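Side-chain contacts in glutathione S-transferase (Sphingobium chungbukense, PDB 6M1T), which binds glutathione and, as a beta-class glutathione S-transferase, probably transfers it to electrophilic substrates in detoxification: residues A13-L18 / K196-V201; A27-L32 / K36-D41; L44-S49 / G60-E65. All blocks are in the same frame, centred on the assembly; numbering follows the deposited sequence.

Contact 1 (A13-L18 / K196-V201)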
ATOM      1  N   ALA A  13      -5.906   7.752 -11.659  1.00 11.25           N
ATOM      2  CA  ALA A  13      -6.563   8.058 -10.377  1.00 11.28           C
ATOM      3  C   ALA A  13      -6.224   9.479  -9.921  1.00 11.47           C
ATOM      4  O   ALA A  13      -7.142  10.313  -9.758  1.00 10.46           O
ATOM      5  CB  ALA A  13      -6.255   7.020  -9.325  1.00 10.91           C
ATOM      6  N   PRO A  14      -4.931   9.839  -9.769  1.00 10.16           N
ATOM      7  CA  PRO A  14      -4.588  11.212  -9.435  1.00 10.63           C
ATOM      8  C   PRO A  14      -4.990  12.204 -10.542  1.00 10.39           C
ATOM      9  O   PRO A  14      -5.289  13.369 -10.204  1.00  9.45           O
ATOM     10  CB  PRO A  14      -3.079  11.187  -9.114  1.00 11.45           C
ATOM     11  CG  PRO A  14      -2.612   9.908  -9.716  1.00 11.09           C
ATOM     12  CD  PRO A  14      -3.780   8.934  -9.693  1.00 10.88           C
ATOM     13  N   HIS A  15      -4.999  11.778 -11.807  1.00 10.18           N
ATOM     14  CA  HIS A  15      -5.524  12.630 -12.921  1.00 10.70           C
ATOM     15  C   HIS A  15      -6.964  13.058 -12.587  1.00 10.71           C
ATOM     16  O   HIS A  15      -7.270  14.283 -12.622  1.00 11.95           O
ATOM     17  CB  HIS A  15      -5.434  11.877 -14.259  1.00 10.92           C
ATOM     18  CG  HIS A  15      -5.633  12.728 -15.470  1.00 11.18           C
ATOM     19  ND1 HIS A  15      -5.481  12.230 -16.756  1.00 13.69           N
ATOM     20  CD2 HIS A  15      -5.897  14.040 -15.599  1.00 13.60           C
ATOM     21  CE1 HIS A  15      -5.745  13.200 -17.633  1.00 13.51           C
ATOM     22  NE2 HIS A  15      -5.952  14.334 -16.944  1.00 13.29           N
ATOM     23  N   ILE A  16      -7.833  12.105 -12.312  1.00 11.31           N
ATOM     24  CA  ILE A  16      -9.253  12.398 -11.935  1.00 12.22           C
ATOM     25  C   ILE A  16      -9.290  13.302 -10.679  1.00 13.35           C
ATOM     26  O   ILE A  16     -10.046  14.271 -10.657  1.00 13.08           O
ATOM     27  CB  ILE A  16     -10.042  11.099 -11.757  1.00 13.36           C
ATOM     28  CG1 ILE A  16     -10.231  10.411 -13.103  1.00 12.24           C
ATOM     29  CG2 ILE A  16     -11.366  11.367 -11.041  1.00 13.67           C
ATOM     30  CD1 ILE A  16     -10.631   8.963 -13.049  1.00 13.63           C
ATOM     31  N   ALA A  17      -8.500  12.996  -9.655  1.00 12.88           N
ATOM     32  CA  ALA A  17      -8.484  13.719  -8.359  1.00 13.16           C
ATOM     33  C   ALA A  17      -8.134  15.200  -8.557  1.00 12.39           C
ATOM     34  O   ALA A  17      -8.744  16.061  -7.903  1.00 13.37           O
ATOM     35  CB  ALA A  17      -7.534  13.026  -7.379  1.00 13.02           C
ATOM     36  N   LEU A  18      -7.115  15.508  -9.348  1.00 12.13           N
ATOM     37  CA  LEU A  18      -6.737  16.905  -9.640  1.00 13.55           C
ATOM     38  C   LEU A  18      -7.897  17.624 -10.347  1.00 13.87           C
ATOM     39  O   LEU A  18      -8.066  18.840 -10.069  1.00 16.43           O
ATOM     40  CB  LEU A  18      -5.459  16.924 -10.485  1.00 12.66           C
ATOM     41  CG  LEU A  18      -4.207  16.532  -9.707  1.00 13.07           C
ATOM     42  CD1 LEU A  18      -3.090  16.156 -10.653  1.00 13.48           C
ATOM     43  CD2 LEU A  18      -3.776  17.645  -8.782  1.00 13.51           C
ATOM     44  N   LYS A 196     -11.363  11.470 -21.463  1.00 22.99           N
ATOM     45  CA  LYS A 196     -11.207  12.099 -22.793  1.00 23.16           C
ATOM     46  C   LYS A 196      -9.765  12.578 -22.960  1.00 22.33           C
ATOM     47  O   LYS A 196      -9.163  12.257 -24.007  1.00 18.42           O
ATOM     48  CB  LYS A 196     -12.240  13.227 -23.004  1.00 27.96           C
ATOM     49  CG  LYS A 196     -12.303  13.771 -24.429  1.00 33.79           C
ATOM     50  CD  LYS A 196     -13.548  14.575 -24.762  1.00 41.65           C
ATOM     51  CE  LYS A 196     -13.584  15.087 -26.194  1.00 44.18           C
ATOM     52  NZ  LYS A 196     -14.436  16.303 -26.326  1.00 49.25           N
ATOM     53  N   ALA A 197      -9.193  13.305 -21.987  1.00 19.99           N
ATOM     54  CA  ALA A 197      -7.801  13.814 -22.076  1.00 17.68           C
ATOM     55  C   ALA A 197      -6.784  12.673 -22.282  1.00 16.29           C
ATOM     56  O   ALA A 197      -5.724  12.946 -22.884  1.00 16.73           O
ATOM     57  CB  ALA A 197      -7.452  14.641 -20.849  1.00 19.30           C
ATOM     58  N   GLU A 198      -7.047  11.468 -21.781  1.00 15.62           N
ATOM     59  CA  GLU A 198      -6.107  10.317 -21.880  1.00 18.28           C
ATOM     60  C   GLU A 198      -6.405   9.479 -23.138  1.00 21.93           C
ATOM     61  O   GLU A 198      -5.537   8.634 -23.500  1.00 18.89           O
ATOM     62  CB  GLU A 198      -6.162   9.427 -20.647  1.00 17.41           C
ATOM     63  CG  GLU A 198      -5.557  10.098 -19.421  1.00 15.66           C
ATOM     64  CD  GLU A 198      -5.169   9.150 -18.292  1.00 15.22           C
ATOM     65  OE1 GLU A 198      -5.232   7.924 -18.499  1.00 15.28           O
ATOM     66  OE2 GLU A 198      -4.791   9.651 -17.200  1.00 13.98           O
ATOM     67  N   GLY A 199      -7.513   9.795 -23.826  1.00 26.08           N
ATOM     68  CA  GLY A 199      -7.903   9.148 -25.100  1.00 26.40           C
ATOM     69  C   GLY A 199      -8.609   7.840 -24.844  1.00 25.35           C
ATOM     70  O   GLY A 199      -8.477   6.934 -25.658  1.00 31.20           O
ATOM     71  N   LEU A 200      -9.316   7.708 -23.731  1.00 25.14           N
ATOM     72  CA  LEU A 200      -9.867   6.394 -23.309  1.00 29.60           C
ATOM     73  C   LEU A 200     -11.344   6.277 -23.731  1.00 34.23           C
ATOM     74  O   LEU A 200     -11.867   5.174 -23.619  1.00 32.59           O
ATOM     75  CB  LEU A 200      -9.711   6.223 -21.800  1.00 27.44           C
ATOM     76  CG  LEU A 200      -8.277   6.327 -21.273  1.00 25.25           C
ATOM     77  CD1 LEU A 200      -8.282   6.223 -19.763  1.00 23.75           C
ATOM     78  CD2 LEU A 200      -7.361   5.284 -21.900  1.00 26.59           C
ATOM     79  N   VAL A 201     -11.970   7.398 -24.108  1.00 36.45           N
ATOM     80  CA  VAL A 201     -13.352   7.490 -24.660  1.00 40.41           C
ATOM     81  C   VAL A 201     -13.275   8.470 -25.829  1.00 43.07           C
ATOM     82  O   VAL A 201     -14.110   8.415 -26.706  1.00 44.32           O
ATOM     83  CB  VAL A 201     -14.410   7.937 -23.627  1.00 42.47           C
ATOM     84  CG1 VAL A 201     -14.751   6.849 -22.622  1.00 43.92           C
ATOM     85  CG2 VAL A 201     -14.019   9.227 -22.924  1.00 44.79           C
ATOM     86  OXT VAL A 201     -12.376   9.304 -25.905  1.00 41.76           O
TER

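Contact 2 (A27-L32 / K36-D41)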
ATOM      1  N   ALA A  27      -0.552  17.483 -17.235  1.00 14.58           N
ATOM      2  CA  ALA A  27      -0.522  16.020 -17.349  1.00 14.64           C
ATOM      3  C   ALA A  27       0.533  15.691 -18.399  1.00 15.53           C
ATOM      4  O   ALA A  27       0.316  16.069 -19.546  1.00 17.59           O
ATOM      5  CB  ALA A  27      -1.875  15.480 -17.729  1.00 16.56           C
ATOM      6  N   VAL A  28       1.613  15.009 -18.016  1.00 12.52           N
ATOM      7  CA  VAL A  28       2.770  14.740 -18.915  1.00 13.05           C
ATOM      8  C   VAL A  28       2.851  13.231 -19.150  1.00 13.07           C
ATOM      9  O   VAL A  28       2.925  12.502 -18.167  1.00 11.12           O
ATOM     10  CB  VAL A  28       4.027  15.330 -18.252  1.00 15.07           C
ATOM     11  CG1 VAL A  28       5.287  15.022 -19.010  1.00 16.28           C
ATOM     12  CG2 VAL A  28       3.856  16.848 -18.094  1.00 18.32           C
ATOM     13  N   LYS A  29       2.806  12.787 -20.413  1.00 14.05           N
ATOM     14  CA  LYS A  29       2.832  11.349 -20.782  1.00 14.48           C
ATOM     15  C   LYS A  29       4.269  10.801 -20.662  1.00 14.48           C
ATOM     16  O   LYS A  29       5.254  11.499 -20.994  1.00 12.80           O
ATOM     17  CB  LYS A  29       2.223  11.127 -22.170  1.00 18.05           C
ATOM     18  CG  LYS A  29       0.731  11.433 -22.245  1.00 21.18           C
ATOM     19  CD  LYS A  29       0.075  10.978 -23.554  1.00 27.34           C
ATOM     20  CE  LYS A  29      -0.085  12.083 -24.577  1.00 33.68           C
ATOM     21  NZ  LYS A  29      -1.225  12.975 -24.236  1.00 37.31           N
ATOM     22  N   VAL A  30       4.372   9.580 -20.163  1.00 14.23           N
ATOM     23  CA  VAL A  30       5.635   8.795 -20.127  1.00 14.79           C
ATOM     24  C   VAL A  30       5.453   7.556 -21.002  1.00 13.93           C
ATOM     25  O   VAL A  30       4.409   6.851 -20.869  1.00 12.55           O
ATOM     26  CB  VAL A  30       5.992   8.384 -18.692  1.00 14.42           C
ATOM     27  CG1 VAL A  30       7.328   7.639 -18.628  1.00 15.18           C
ATOM     28  CG2 VAL A  30       5.981   9.591 -17.754  1.00 15.61           C
ATOM     29  N   ASP A  31       6.500   7.223 -21.745  1.00 13.97           N
ATOM     30  CA  ASP A  31       6.615   5.945 -22.484  1.00 15.86           C
ATOM     31  C   ASP A  31       7.195   4.960 -21.483  1.00 14.67           C
ATOM     32  O   ASP A  31       8.330   5.172 -21.066  1.00 16.31           O
ATOM     33  CB  ASP A  31       7.507   6.075 -23.732  1.00 18.04           C
ATOM     34  CG  ASP A  31       7.523   4.792 -24.558  1.00 21.49           C
ATOM     35  OD1 ASP A  31       7.581   3.675 -23.929  1.00 23.74           O
ATOM     36  OD2 ASP A  31       7.409   4.890 -25.818  1.00 20.71           O
ATOM     37  N   LEU A  32       6.397   4.022 -21.008  1.00 17.28           N
ATOM     38  CA  LEU A  32       6.812   3.143 -19.865  1.00 19.91           C
ATOM     39  C   LEU A  32       7.895   2.150 -20.339  1.00 22.65           C
ATOM     40  O   LEU A  32       8.689   1.673 -19.496  1.00 26.83           O
ATOM     41  CB  LEU A  32       5.552   2.469 -19.320  1.00 17.48           C
ATOM     42  CG  LEU A  32       4.654   3.391 -18.496  1.00 16.82           C
ATOM     43  CD1 LEU A  32       3.491   2.599 -17.939  1.00 16.79           C
ATOM     44  CD2 LEU A  32       5.457   4.115 -17.393  1.00 17.64           C
ATOM     45  N   LYS A  36      10.920   7.324 -21.004  1.00 18.87           N
ATOM     46  CA  LYS A  36      11.209   8.708 -21.431  1.00 21.49           C
ATOM     47  C   LYS A  36       9.895   9.492 -21.382  1.00 19.60           C
ATOM     48  O   LYS A  36       8.868   8.934 -21.742  1.00 16.67           O
ATOM     49  CB  LYS A  36      11.792   8.781 -22.846  1.00 25.39           C
ATOM     50  CG  LYS A  36      13.189   8.178 -23.069  1.00 29.52           C
ATOM     51  CD  LYS A  36      14.270   8.479 -22.052  1.00 31.97           C
ATOM     52  CE  LYS A  36      15.563   7.725 -22.361  1.00 34.33           C
ATOM     53  NZ  LYS A  36      15.358   6.253 -22.535  1.00 37.82           N
ATOM     54  N   VAL A  37       9.975  10.740 -20.974  1.00 21.14           N
ATOM     55  CA  VAL A  37       8.819  11.666 -20.926  1.00 22.98           C
ATOM     56  C   VAL A  37       8.566  12.089 -22.373  1.00 28.23           C
ATOM     57  O   VAL A  37       9.503  11.937 -23.194  1.00 30.48           O
ATOM     58  CB  VAL A  37       9.125  12.823 -19.964  1.00 22.28           C
ATOM     59  CG1 VAL A  37       7.956  13.758 -19.832  1.00 22.10           C
ATOM     60  CG2 VAL A  37       9.532  12.286 -18.608  1.00 21.65           C
ATOM     61  N   GLU A  38       7.339  12.495 -22.706  1.00 29.77           N
ATOM     62  CA  GLU A  38       6.967  12.903 -24.090  1.00 29.18           C
ATOM     63  C   GLU A  38       7.827  14.099 -24.532  1.00 32.07           C
ATOM     64  O   GLU A  38       7.906  14.342 -25.737  1.00 32.30           O
ATOM     65  CB  GLU A  38       5.476  13.228 -24.194  1.00 30.69           C
ATOM     66  CG  GLU A  38       4.979  14.362 -23.307  1.00 29.06           C
ATOM     67  CD  GLU A  38       3.475  14.510 -23.519  1.00 32.41           C
ATOM     68  OE1 GLU A  38       3.050  14.426 -24.693  1.00 37.26           O
ATOM     69  OE2 GLU A  38       2.719  14.527 -22.544  1.00 23.51           O
ATOM     70  N   THR A  39       8.382  14.838 -23.583  1.00 31.10           N
ATOM     71  CA  THR A  39       9.308  15.976 -23.791  1.00 36.46           C
ATOM     72  C   THR A  39      10.712  15.472 -24.142  1.00 41.05           C
ATOM     73  O   THR A  39      11.494  16.280 -24.626  1.00 42.03           O
ATOM     74  CB  THR A  39       9.381  16.842 -22.533  1.00 37.28           C
ATOM     75  OG1 THR A  39       9.874  15.989 -21.503  1.00 40.31           O
ATOM     76  CG2 THR A  39       8.045  17.424 -22.130  1.00 37.99           C
ATOM     77  N   GLY A  40      11.021  14.202 -23.863  1.00 44.18           N
ATOM     78  CA  GLY A  40      12.333  13.571 -24.108  1.00 38.69           C
ATOM     79  C   GLY A  40      13.194  13.484 -22.863  1.00 36.69           C
ATOM     80  O   GLY A  40      14.236  12.836 -22.935  1.00 41.99           O
ATOM     81  N   ASP A  41      12.808  14.128 -21.761  1.00 36.77           N
ATOM     82  CA  ASP A  41      13.499  14.009 -20.452  1.00 37.46           C
ATOM     83  C   ASP A  41      13.566  12.520 -20.080  1.00 35.20           C
ATOM     84  O   ASP A  41      12.628  11.787 -20.424  1.00 33.41           O
ATOM     85  CB  ASP A  41      12.773  14.812 -19.369  1.00 43.36           C
ATOM     86  CG  ASP A  41      12.664  16.292 -19.684  1.00 47.74           C
ATOM     87  OD1 ASP A  41      11.748  16.672 -20.430  1.00 45.83           O
ATOM     88  OD2 ASP A  41      13.513  17.045 -19.197  1.00 53.59           O
TER

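Contact 3 (L44-S49 / G60-E65). With GSH (glutathione), chain C.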
ATOM      1  N   LEU A  44      13.513   8.543 -15.329  1.00 20.21           N
ATOM      2  CA  LEU A  44      14.193   7.980 -14.116  1.00 22.16           C
ATOM      3  C   LEU A  44      14.781   9.104 -13.269  1.00 22.57           C
ATOM      4  O   LEU A  44      15.012   8.851 -12.087  1.00 24.31           O
ATOM      5  CB  LEU A  44      15.293   6.976 -14.486  1.00 23.20           C
ATOM      6  CG  LEU A  44      14.856   5.748 -15.285  1.00 25.66           C
ATOM      7  CD1 LEU A  44      16.009   4.780 -15.488  1.00 24.18           C
ATOM      8  CD2 LEU A  44      13.674   5.039 -14.624  1.00 26.48           C
ATOM      9  N   THR A  45      14.995  10.291 -13.847  1.00 23.81           N
ATOM     10  CA  THR A  45      15.364  11.531 -13.118  1.00 27.78           C
ATOM     11  C   THR A  45      14.243  11.983 -12.184  1.00 27.58           C
ATOM     12  O   THR A  45      14.566  12.624 -11.196  1.00 25.30           O
ATOM     13  CB  THR A  45      15.653  12.697 -14.075  1.00 31.65           C
ATOM     14  OG1 THR A  45      16.696  12.191 -14.905  1.00 37.79           O
ATOM     15  CG2 THR A  45      16.040  13.964 -13.348  1.00 33.50           C
ATOM     16  N   VAL A  46      12.980  11.678 -12.510  1.00 26.61           N
ATOM     17  CA  VAL A  46      11.782  12.142 -11.762  1.00 23.86           C
ATOM     18  C   VAL A  46      11.393  11.044 -10.783  1.00 22.97           C
ATOM     19  O   VAL A  46      11.215  11.348  -9.593  1.00 20.21           O
ATOM     20  CB  VAL A  46      10.656  12.495 -12.755  1.00 25.30           C
ATOM     21  CG1 VAL A  46       9.371  12.922 -12.051  1.00 26.03           C
ATOM     22  CG2 VAL A  46      11.108  13.565 -13.745  1.00 26.16           C
ATOM     23  N   ASN A  47      11.270   9.806 -11.285  1.00 20.58           N
ATOM     24  CA  ASN A  47      10.960   8.603 -10.476  1.00 21.52           C
ATOM     25  C   ASN A  47      11.962   7.510 -10.814  1.00 19.77           C
ATOM     26  O   ASN A  47      11.851   6.867 -11.842  1.00 17.42           O
ATOM     27  CB  ASN A  47       9.533   8.085 -10.676  1.00 19.22           C
ATOM     28  CG  ASN A  47       9.218   6.984  -9.693  1.00 20.66           C
ATOM     29  OD1 ASN A  47      10.003   6.730  -8.766  1.00 19.70           O
ATOM     30  ND2 ASN A  47       8.099   6.313  -9.882  1.00 17.25           N
ATOM     31  N   PRO A  48      12.976   7.286  -9.947  1.00 22.84           N
ATOM     32  CA  PRO A  48      14.021   6.287 -10.195  1.00 20.97           C
ATOM     33  C   PRO A  48      13.511   4.872 -10.480  1.00 22.36           C
ATOM     34  O   PRO A  48      14.189   4.126 -11.164  1.00 22.08           O
ATOM     35  CB  PRO A  48      14.836   6.282  -8.883  1.00 25.25           C
ATOM     36  CG  PRO A  48      14.582   7.617  -8.248  1.00 25.51           C
ATOM     37  CD  PRO A  48      13.204   8.056  -8.716  1.00 25.02           C
ATOM     38  N   SER A  49      12.313   4.517  -9.997  1.00 19.05           N
ATOM     39  CA  SER A  49      11.721   3.193 -10.250  1.00 19.93           C
ATOM     40  C   SER A  49      11.127   3.161 -11.656  1.00 18.00           C
ATOM     41  O   SER A  49      10.851   2.098 -12.155  1.00 20.24           O
ATOM     42  CB  SER A  49      10.702   2.877  -9.207  1.00 24.09           C
ATOM     43  OG  SER A  49       9.529   3.627  -9.440  1.00 23.10           O
ATOM     44  N   GLY A  60       9.310  21.702  -6.948  1.00 25.15           N
ATOM     45  CA  GLY A  60      10.162  20.817  -7.731  1.00 22.00           C
ATOM     46  C   GLY A  60      10.389  19.496  -7.018  1.00 23.42           C
ATOM     47  O   GLY A  60      11.120  18.659  -7.549  1.00 25.51           O
ATOM     48  N   GLU A  61       9.810  19.299  -5.840  1.00 22.62           N
ATOM     49  CA  GLU A  61       9.900  17.984  -5.159  1.00 22.19           C
ATOM     50  C   GLU A  61       8.929  17.011  -5.846  1.00 18.66           C
ATOM     51  O   GLU A  61       7.854  17.452  -6.160  1.00 16.16           O
ATOM     52  CB  GLU A  61       9.514  18.116  -3.706  1.00 23.06           C
ATOM     53  CG  GLU A  61       9.565  16.786  -3.017  1.00 26.78           C
ATOM     54  CD  GLU A  61       9.241  16.823  -1.541  1.00 31.60           C
ATOM     55  OE1 GLU A  61       8.819  17.921  -1.014  1.00 30.91           O
ATOM     56  OE2 GLU A  61       9.419  15.746  -0.914  1.00 29.33           O
ATOM     57  N   THR A  62       9.309  15.743  -6.028  1.00 21.09           N
ATOM     58  CA  THR A  62       8.442  14.702  -6.645  1.00 19.05           C
ATOM     59  C   THR A  62       7.956  13.741  -5.555  1.00 19.45           C
ATOM     60  O   THR A  62       8.799  13.194  -4.798  1.00 18.06           O
ATOM     61  CB  THR A  62       9.159  13.996  -7.807  1.00 21.07           C
ATOM     62  OG1 THR A  62       9.395  14.968  -8.823  1.00 21.27           O
ATOM     63  CG2 THR A  62       8.367  12.848  -8.402  1.00 20.38           C
ATOM     64  N   LEU A  63       6.652  13.478  -5.533  1.00 16.29           N
ATOM     65  CA  LEU A  63       6.006  12.480  -4.662  1.00 18.23           C
ATOM     66  C   LEU A  63       5.636  11.246  -5.502  1.00 15.25           C
ATOM     67  O   LEU A  63       5.213  11.396  -6.679  1.00 14.65           O
ATOM     68  CB  LEU A  63       4.779  13.186  -4.099  1.00 21.25           C
ATOM     69  CG  LEU A  63       4.162  12.685  -2.809  1.00 26.86           C
ATOM     70  CD1 LEU A  63       5.190  12.653  -1.666  1.00 27.79           C
ATOM     71  CD2 LEU A  63       2.988  13.593  -2.458  1.00 25.99           C
ATOM     72  N   THR A  64       5.839  10.048  -4.962  1.00 13.99           N
ATOM     73  CA  THR A  64       5.461   8.788  -5.645  1.00 13.48           C
ATOM     74  C   THR A  64       4.498   8.002  -4.758  1.00 13.17           C
ATOM     75  O   THR A  64       4.375   8.344  -3.563  1.00 11.34           O
ATOM     76  CB  THR A  64       6.672   7.924  -6.012  1.00 14.74           C
ATOM     77  OG1 THR A  64       7.350   7.628  -4.800  1.00 15.31           O
ATOM     78  CG2 THR A  64       7.640   8.590  -6.959  1.00 16.46           C
ATOM     79  N   GLU A  65       3.877   6.974  -5.339  1.00 11.63           N
ATOM     80  CA  GLU A  65       2.902   6.071  -4.678  1.00 12.43           C
ATOM     81  C   GLU A  65       1.532   6.745  -4.651  1.00 11.83           C
ATOM     82  O   GLU A  65       1.359   7.792  -3.972  1.00 12.83           O
ATOM     83  CB  GLU A  65       3.342   5.666  -3.261  1.00 12.64           C
ATOM     84  CG  GLU A  65       4.710   5.001  -3.191  1.00 13.06           C
ATOM     85  CD  GLU A  65       4.791   3.627  -3.812  1.00 13.14           C
ATOM     86  OE1 GLU A  65       5.897   3.284  -4.292  1.00 14.31           O
ATOM     87  OE2 GLU A  65       3.756   2.878  -3.790  1.00 14.46           O
TER
HETATM   88  N1  GSH C 301       2.978   1.105  -5.860  1.00 11.67           N
HETATM   89  CA1 GSH C 301       2.904   2.076  -6.966  1.00 12.34           C
HETATM   90  C1  GSH C 301       1.795   3.100  -6.692  1.00 13.09           C
HETATM   91  O11 GSH C 301       0.884   2.728  -5.941  1.00 14.29           O
HETATM   92  O12 GSH C 301       1.904   4.240  -7.260  1.00 13.25           O
HETATM   93  CB1 GSH C 301       2.636   1.294  -8.255  1.00 12.53           C
HETATM   94  CG1 GSH C 301       2.854   2.079  -9.521  1.00 12.37           C
HETATM   95  CD1 GSH C 301       2.767   1.146 -10.727  1.00 12.64           C
HETATM   96  OE1 GSH C 301       2.937  -0.077 -10.645  1.00 13.32           O
HETATM   97  N2  GSH C 301       2.554   1.744 -11.892  1.00 12.30           N
HETATM   98  CA2 GSH C 301       2.509   1.088 -13.183  1.00 14.17           C
HETATM   99  C2  GSH C 301       3.787   1.308 -13.973  1.00 15.13           C
HETATM  100  O2  GSH C 301       4.258   2.442 -14.076  1.00 16.20           O
HETATM  101  CB2 GSH C 301       1.299   1.537 -14.000  1.00 14.64           C
HETATM  102  SG2 GSH C 301      -0.287   0.901 -13.372  1.00 16.62           S
HETATM  103  N3  GSH C 301       4.374   0.225 -14.448  1.00 16.94           N
HETATM  104  CA3 GSH C 301       5.573   0.277 -15.249  1.00 20.22           C
HETATM  105  C3  GSH C 301       6.694  -0.607 -14.695  1.00 25.76           C
HETATM  106  O31 GSH C 301       6.546  -1.085 -13.552  1.00 29.59           O
HETATM  107  O32 GSH C 301       7.700  -0.769 -15.417  1.00 31.96           O

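Contact 1 (A13-L18 / K196-V201)
Ala-197, in the last turn of helix 189-198, turns its methyl to the imidazole edge of His-15 on helix 12-21, with Ala-197 CB 3.9 Å from His-15 CE1, near the plane of the ring. Glu-198, next in sequence, carries the polar half of the contact. Glu-198 OE2 accepts a hydrogen bond from His-15 ND1 across 2.7 Å, almost straight at 173°. The donor reaches the anti side of the carboxylate, and ring and carboxylate planes lie only 22° apart. Glu-198 CG also lies at the ring edge, 3.4 Å from His-15 ND1. The histidine leans out of helix 12-21 because its first torsion (chi1 -167°) sets CG opposite the backbone N, and it meets a glutamate coming from the opposite direction. This histidine-carboxylate pair ties the first helix of the thioredoxin-like domain to the last helix of the chain, far on in the sequence. Both partners are buried and each has a second bond: Glu-198 OE1 receives Gly-8 N, while His-15 NE2 bonds Arg-19 NH2, which probably fixes the rotation of the ring. At Gly-199 phi turns positive and a Schellman motif ends the helix, with Gly-199 N bonded to Lys-196 O at 3.0 Å.

Contact 2 (A27-L32 / K36-D41)
Lys-29 and Glu-38 lie across one another at a slant in a beta hairpin of the thioredoxin-like domain, strands 26-31 and 36-37, and the glutamate does most of the reaching. Its CG stands between its own backbone N and carbonyl carbon (chi1 60°), and from there the extended chain returns to strand 26-31. Glu-38 OE2 takes the backbone N-H of Lys-29 at 2.8 Å, nearly straight, though the donor stands well above the carboxylate plane. Glu-38 N gives a bond of 2.9 Å to Lys-29 O, so one glutamate grips both backbone polar atoms, N and O, of one residue. The lysine's aliphatic part runs beside the carboxylate, with Lys-29 CB 3.5 Å from Glu-38 OE2; its ammonium stays beyond salt-bridge range. Nearer the hairpin loop, Asp-31 N donates to Lys-36 O at 2.9 Å, and the return bond of this antiparallel hydrogen-bonded pair is weak. Val-30 and Val-37 form the non-hydrogen-bonded pair, both side chains on the buried face. Leu-32, just past strand 26-31, touches glutathione. Phe-4 of strand 2-5 and Phe-43 pack against Val-30 and Val-37, and strand 26-31 bonds to strand 2-5, leaving 36-37 at the sheet edge.

Contact 3 (L44-S49 / G60-E65)
Residues 44-49 leave a short 3-10 turn as a loop and pass the edge strand 62-64 without pairing to it, the CA atoms of Val-46 and Thr-62 being 6.6 Å apart. Both segments belong to the thioredoxin-like glutathione-binding domain, in which strand 62-64 ends its sheet. Beyond the strand, Glu-65 takes a positive phi (81°) and occupies the N-cap position of helix 66-75. The side chains of Val-46 and Thr-62 cross at about a right angle. Thr-62 CG2 lies 3.4 Å from Val-46 O, and both CG2 and OG1 of Thr-62 come to 3.8 Å from Val-46 CG1, while OG1 is hydrogen-bonded to Thr-56 OG1. Further on, Thr-64 CG2 lies 3.5 Å from Asn-47 OD1 and equally near the amide carbon. The CB of Thr-64 points toward the loop, and with chi1 59° CG2 lies anti to the carbonyl carbon, which brings the methyl to the amide. Asn-47 ND2 bonds Lys-51 O, linking the loop to a residue that itself binds glutathione. At the dimer interface, Ser-99 of the second subunit hydrogen-bonds Glu-65 OE2. The same carboxylate oxygen, Glu-65 OE2, accepts a bond of 2.8 Å from N1 of glutathione.

All three contacts involve the thioredoxin-like domain, but at different depths. Contact 1 is the buried one, its centre about 10 Å from the centre of the chain, and joins two helices far apart in sequence through one hydrogen-bonded polar pair with packing beside it. Contacts 2 and 3 have their centres about 19 and 17 Å from it, at the two outer strands of the same sheet, 36-37 and 62-64, and both are only partly buried. Their chemistry differs accordingly: contact 2 is a hairpin knit by backbone bonds and one carboxylate, with valines beneath and charged side chains outside, whereas contact 3 has threonine methyls of a strand resting on a loop. Contact 3 alone also adjoins the second subunit, while contacts 2 and 3 each include a glutathione-pocket residue.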